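Local atomic coordinates of L-ribulose 3-epimerase (Methylomonas sp. DH-1, PDB entry 7CJ7), a protein that catalyses the manganese-dependent epimerization of ketoses at C3, with highest activity toward L-ribulose, followed by D-ribulose, D-allulose and D-fructose. Residues K95-L100 and D140-K145; G105-G110 and G146-L151. All coordinates share one frame; numbering follows the deposited sequence.

Contact 1: residues K95-L100 and D140-K145; sequences KATDVL and DYAADK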
loop_
_atom_site.group_PDB
_atom_site.type_symbol
_atom_site.label_atom_id
_atom_site.label_comp_id
_atom_site.label_asym_id
_atom_site.label_seq_id
_atom_site.Cartn_x
_atom_site.Cartn_y
_atom_site.Cartn_z
ATOM N N LYS A 95 0.324 14.293 26.023
ATOM C CA LYS A 95 1.786 14.327 26.279
ATOM C C LYS A 95 2.509 14.828 25.021
ATOM O O LYS A 95 3.437 15.655 25.166
ATOM C CB LYS A 95 2.306 12.952 26.699
ATOM C CG LYS A 95 3.783 12.922 27.066
ATOM C CD LYS A 95 4.118 13.745 28.295
ATOM C CE LYS A 95 5.605 13.817 28.558
ATOM N NZ LYS A 95 5.912 14.714 29.696
ATOM N N ALA A 96 2.097 14.365 23.838
ATOM C CA ALA A 96 2.698 14.767 22.546
ATOM C C ALA A 96 2.483 16.270 22.355
ATOM O O ALA A 96 3.436 16.970 21.979
ATOM C CB ALA A 96 2.127 13.965 21.403
ATOM N N THR A 97 1.281 16.756 22.654
ATOM C CA THR A 97 0.945 18.201 22.581
ATOM C C THR A 97 1.878 18.975 23.519
ATOM O O THR A 97 2.411 20.009 23.108
ATOM C CB THR A 97 -0.533 18.439 22.901
ATOM O OG1 THR A 97 -1.326 17.696 21.971
ATOM C CG2 THR A 97 -0.904 19.900 22.835
ATOM N N ASP A 98 2.067 18.482 24.739
ATOM C CA ASP A 98 2.900 19.142 25.777
ATOM C C ASP A 98 4.344 19.239 25.277
ATOM O O ASP A 98 4.980 20.293 25.466
ATOM C CB ASP A 98 2.844 18.384 27.101
ATOM C CG ASP A 98 1.502 18.442 27.826
ATOM O OD1 ASP A 98 0.629 19.247 27.428
ATOM O OD2 ASP A 98 1.356 17.698 28.808
ATOM N N VAL A 99 4.858 18.167 24.687
ATOM C CA VAL A 99 6.254 18.121 24.178
ATOM C C VAL A 99 6.378 19.147 23.053
ATOM O O VAL A 99 7.345 19.916 23.057
ATOM C CB VAL A 99 6.645 16.716 23.700
ATOM C CG1 VAL A 99 7.940 16.735 22.899
ATOM C CG2 VAL A 99 6.757 15.763 24.878
ATOM N N LEU A 100 5.411 19.158 22.130
ATOM C CA LEU A 100 5.429 20.078 20.971
ATOM C C LEU A 100 5.436 21.522 21.482
ATOM O O LEU A 100 6.260 22.307 21.011
ATOM C CB LEU A 100 4.213 19.796 20.096
ATOM C CG LEU A 100 4.028 20.720 18.897
ATOM C CD1 LEU A 100 5.182 20.594 17.913
ATOM C CD2 LEU A 100 2.712 20.410 18.209
ATOM N N ASP A 140 -9.253 20.728 21.327
ATOM C CA ASP A 140 -9.575 21.688 22.411
ATOM C C ASP A 140 -8.362 21.807 23.342
ATOM O O ASP A 140 -8.045 22.953 23.756
ATOM C CB ASP A 140 -10.871 21.290 23.122
ATOM C CG ASP A 140 -12.108 21.475 22.254
ATOM O OD1 ASP A 140 -12.019 22.215 21.256
ATOM O OD2 ASP A 140 -13.150 20.861 22.571
ATOM N N TYR A 141 -7.692 20.691 23.647
ATOM C CA TYR A 141 -6.457 20.679 24.478
ATOM C C TYR A 141 -5.340 21.466 23.782
ATOM O O TYR A 141 -4.690 22.328 24.445
ATOM C CB TYR A 141 -6.014 19.246 24.785
ATOM C CG TYR A 141 -4.904 19.165 25.791
ATOM C CD1 TYR A 141 -5.135 19.335 27.147
ATOM C CD2 TYR A 141 -3.600 18.955 25.379
ATOM C CE1 TYR A 141 -4.097 19.277 28.065
ATOM C CE2 TYR A 141 -2.557 18.903 26.284
ATOM C CZ TYR A 141 -2.806 19.032 27.633
ATOM O OH TYR A 141 -1.755 18.992 28.509
ATOM N N ALA A 142 -5.113 21.187 22.496
ATOM C CA ALA A 142 -4.069 21.828 21.663
ATOM C C ALA A 142 -4.367 23.325 21.546
ATOM O O ALA A 142 -3.421 24.109 21.484
ATOM C CB ALA A 142 -3.997 21.175 20.302
ATOM N N ALA A 143 -5.644 23.709 21.505
ATOM C CA ALA A 143 -6.052 25.114 21.262
ATOM C C ALA A 143 -5.536 25.982 22.412
ATOM O O ALA A 143 -5.211 27.154 22.183
ATOM C CB ALA A 143 -7.551 25.209 21.108
ATOM N N ASP A 144 -5.448 25.407 23.610
ATOM C CA ASP A 144 -5.006 26.113 24.840
ATOM C C ASP A 144 -3.499 26.403 24.759
ATOM O O ASP A 144 -3.043 27.304 25.486
ATOM C CB ASP A 144 -5.403 25.305 26.076
ATOM C CG ASP A 144 -6.907 25.267 26.326
ATOM O OD1 ASP A 144 -7.580 26.298 26.088
ATOM O OD2 ASP A 144 -7.401 24.206 26.760
ATOM N N LYS A 145 -2.761 25.701 23.887
ATOM C CA LYS A 145 -1.280 25.816 23.763
ATOM C C LYS A 145 -0.883 26.333 22.374
ATOM O O LYS A 145 0.289 26.178 22.007
ATOM C CB LYS A 145 -0.656 24.452 24.061
ATOM C CG LYS A 145 -0.901 23.980 25.484
ATOM C CD LYS A 145 -0.025 22.842 25.926
ATOM C CE LYS A 145 -0.123 22.617 27.421
ATOM N NZ LYS A 145 1.112 22.016 27.975
HETATM O O HOH W 1 4.035 21.682 27.660
#

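Contact 2: residues G105-G110 and G146-L151; sequences GSELCG and GINIDL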
loop_
_atom_site.group_PDB
_atom_site.type_symbol
_atom_site.label_atom_id
_atom_site.label_comp_id
_atom_site.label_asym_id
_atom_site.label_seq_id
_atom_site.Cartn_x
_atom_site.Cartn_y
_atom_site.Cartn_z
ATOM N N GLY A 105 6.857 24.397 18.952
ATOM C CA GLY A 105 6.202 23.977 17.698
ATOM C C GLY A 105 4.719 24.287 17.728
ATOM O O GLY A 105 4.195 24.507 18.822
ATOM N N SER A 106 4.067 24.309 16.564
ATOM C CA SER A 106 2.643 24.714 16.422
ATOM C C SER A 106 1.840 23.683 15.625
ATOM O O SER A 106 0.641 23.935 15.412
ATOM C CB SER A 106 2.550 26.073 15.790
ATOM O OG SER A 106 3.296 26.105 14.588
ATOM N N GLU A 107 2.452 22.579 15.178
ATOM C CA GLU A 107 1.738 21.559 14.358
ATOM C C GLU A 107 1.971 20.160 14.924
ATOM O O GLU A 107 3.140 19.730 14.992
ATOM C CB GLU A 107 2.198 21.615 12.901
ATOM C CG GLU A 107 2.014 22.977 12.262
ATOM C CD GLU A 107 0.571 23.384 12.008
ATOM O OE1 GLU A 107 -0.314 22.490 12.010
ATOM O OE2 GLU A 107 0.331 24.600 11.791
ATOM N N LEU A 108 0.886 19.493 15.334
ATOM C CA LEU A 108 0.896 18.051 15.661
ATOM C C LEU A 108 0.163 17.335 14.534
ATOM O O LEU A 108 -1.024 17.618 14.334
ATOM C CB LEU A 108 0.204 17.797 17.001
ATOM C CG LEU A 108 0.124 16.321 17.382
ATOM C CD1 LEU A 108 1.517 15.785 17.638
ATOM C CD2 LEU A 108 -0.761 16.095 18.592
ATOM N N CYS A 109 0.860 16.492 13.778
ATOM C CA CYS A 109 0.301 15.902 12.541
ATOM C C CYS A 109 0.539 14.390 12.516
ATOM O O CYS A 109 1.035 13.828 13.506
ATOM C CB CYS A 109 0.871 16.608 11.316
ATOM S SG CYS A 109 2.624 16.265 11.022
ATOM N N GLY A 110 0.107 13.740 11.442
ATOM C CA GLY A 110 0.248 12.288 11.291
ATOM C C GLY A 110 -1.032 11.542 11.635
ATOM O O GLY A 110 -2.135 12.126 11.588
ATOM N N GLY A 146 -1.824 26.919 21.629
ATOM C CA GLY A 146 -1.559 27.549 20.319
ATOM C C GLY A 146 -1.135 26.544 19.260
ATOM O O GLY A 146 -0.369 26.909 18.347
ATOM N N ILE A 147 -1.648 25.320 19.339
ATOM C CA ILE A 147 -1.233 24.210 18.438
ATOM C C ILE A 147 -2.404 23.823 17.524
ATOM O O ILE A 147 -3.553 23.692 18.002
ATOM C CB ILE A 147 -0.673 23.038 19.266
ATOM C CG1 ILE A 147 0.735 23.363 19.786
ATOM C CG2 ILE A 147 -0.703 21.742 18.468
ATOM C CD1 ILE A 147 1.166 22.519 20.951
ATOM N N ASN A 148 -2.120 23.708 16.229
ATOM C CA ASN A 148 -3.033 23.102 15.228
ATOM C C ASN A 148 -2.782 21.593 15.176
ATOM O O ASN A 148 -1.613 21.160 15.274
ATOM C CB ASN A 148 -2.842 23.690 13.830
ATOM C CG ASN A 148 -3.025 25.187 13.759
ATOM O OD1 ASN A 148 -4.000 25.715 14.281
ATOM N ND2 ASN A 148 -2.108 25.865 13.088
ATOM N N ILE A 149 -3.834 20.812 14.953
ATOM C CA ILE A 149 -3.689 19.361 14.670
ATOM C C ILE A 149 -4.042 19.133 13.200
ATOM O O ILE A 149 -4.992 19.750 12.693
ATOM C CB ILE A 149 -4.506 18.488 15.631
ATOM C CG1 ILE A 149 -6.016 18.615 15.419
ATOM C CG2 ILE A 149 -4.109 18.803 17.065
ATOM C CD1 ILE A 149 -6.812 17.616 16.241
ATOM N N ASP A 150 -3.253 18.295 12.542
ATOM C CA ASP A 150 -3.404 17.982 11.104
ATOM C C ASP A 150 -3.531 16.463 10.992
ATOM O O ASP A 150 -2.576 15.747 11.362
ATOM C CB ASP A 150 -2.238 18.562 10.308
ATOM C CG ASP A 150 -1.854 19.967 10.742
ATOM O OD1 ASP A 150 -2.491 20.933 10.254
ATOM O OD2 ASP A 150 -0.929 20.082 11.587
ATOM N N LEU A 151 -4.680 15.996 10.523
ATOM C CA LEU A 151 -5.026 14.559 10.467
ATOM C C LEU A 151 -4.552 14.007 9.123
ATOM O O LEU A 151 -5.082 14.421 8.067
ATOM C CB LEU A 151 -6.537 14.422 10.650
ATOM C CG LEU A 151 -7.064 14.668 12.067
ATOM C CD1 LEU A 151 -6.864 16.099 12.536
ATOM C CD2 LEU A 151 -8.529 14.308 12.136
#

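Contact 1: residues K95-L100 and D140-K145
Asp98 on helix 83-102 receives two donors from the 140-145 segment on a single carboxylate oxygen, a compact example of how neighbouring outer helices of a TIM barrel can be joined by one acid. The Tyr141 side chain crosses that of Asp98 at about a right angle, its ring plane turned 46° from the carboxylate. Tyr141 OH donates to the syn lone pair of Asp98 OD1, on the side of OD2, over 2.6 Å, and the oxygen lies at the edge of the ring, near its plane. In Tyr141, CG stands anti to the backbone N (chi1 -171°), and its CB bond already points toward the facing helix, while Asp98 swings its CG beside its own backbone N. Lys145 comes to the same oxygen from another direction: its chain, extended beyond CG, crosses Asp98 obliquely, and NZ reaches OD1 at 2.9 Å from well above the carboxylate plane, forming a salt bridge. A water accepts a weak bond from Lys145 NZ and donates to Asp98 O, a weaker, water-mediated link from the lysine tip to the backbone of helix 83-102.

Beneath this polar cluster the contact turns apolar. Thr97 and Tyr141 slide past each other in opposite directions; Thr97 CG2 rests 3.8 Å from Tyr141 CD2 and 3.9 Å from Ala142 CA, with Ala142 CB slightly farther off. Thr97 OG1 takes no part in this, being bonded to Leu93 O one turn earlier in its helix. The inner side of the pair settles on the barrel, where Thr97 also touches Leu108 and Ile147.

With a phenol and an ammonium group both donating to OD1, the carboxylate would be expected to stay ionised, its charge offset by Lys145, and the two bonds together should restrict its rotation.

Contact 2: residues G105-G110 and G146-L151
Glu107 and Asn148 lie side by side, pointing the same way from adjacent parallel strands, and Asn148 ND2 donates to Glu107 OE2 over 3.0 Å. The bond is nearly straight, at 174°, and lies in the amide plane of Asn148, although it meets the carboxylate from above its plane. Asn148 OD1 is taken by Phe3 N. The Glu107 chain bends at chi2 (-70°), which turns CD back; OE1 lies 2.5 Å from Asp150 OD2, the two side chains crossing at about a right angle. At that separation one of the acids probably holds a proton, and Lys5 bridges to both groups, which would ease the repulsion between them.

Between the backbones the strands are closely knit. Asn148 N bonds to Ser106 O, Leu108 N to Asn148 O and Asp150 N to Leu108 O, the alternating ladder of parallel strands, and Ile149 CA closes to 3.2 Å on Leu108 O. Strands 107-112 and 148-152 are neighbours in the eight-stranded parallel barrel of the TIM fold, joined by helix 125-143 as a beta-alpha-beta crossover. Leu108 and Ile149 turn to the face opposite Glu107, Asn148 and Asp150; Leu108 CB lies 4.3 Å from Ile147 CG2 and 4.4 Å from Ile149 CG2, and Leu100 of helix 83-102 packs on Leu108 and Ile147.

Side-chain contact is looser at the start: partly exposed Ser106 has its backbone O in the ladder, but its CB lies 4.0 Å from the carbonyl O of Gly146. At the other end the chain turns a corner at Gly110, whose backbone angles call for glycine; it touches the bound L-sorbose, and its N bonds to His183 ND1.

In the fold
Followed from the N terminus, the chain passes through helix 83-102, strand 107-112, helix 125-143 and strand 148-152, supplying one segment of each contact in alternation. Contact 1 closes a loop between 95-100 and 140-145, and contact 2 closes one between 105-110 and 146-151, so the two loops cross instead of nesting. Contact 1 ties two outer helices together; contact 2 joins the barrel strands that follow them. The short turns between are held by probable hydrogen bonds from Gly105 N to Leu100 O and from Ile147 N to Ala142 O, while Leu100 CD2 packs against the backbone of Glu107 and Leu108. Helix layer and barrel wall thus meet directly here.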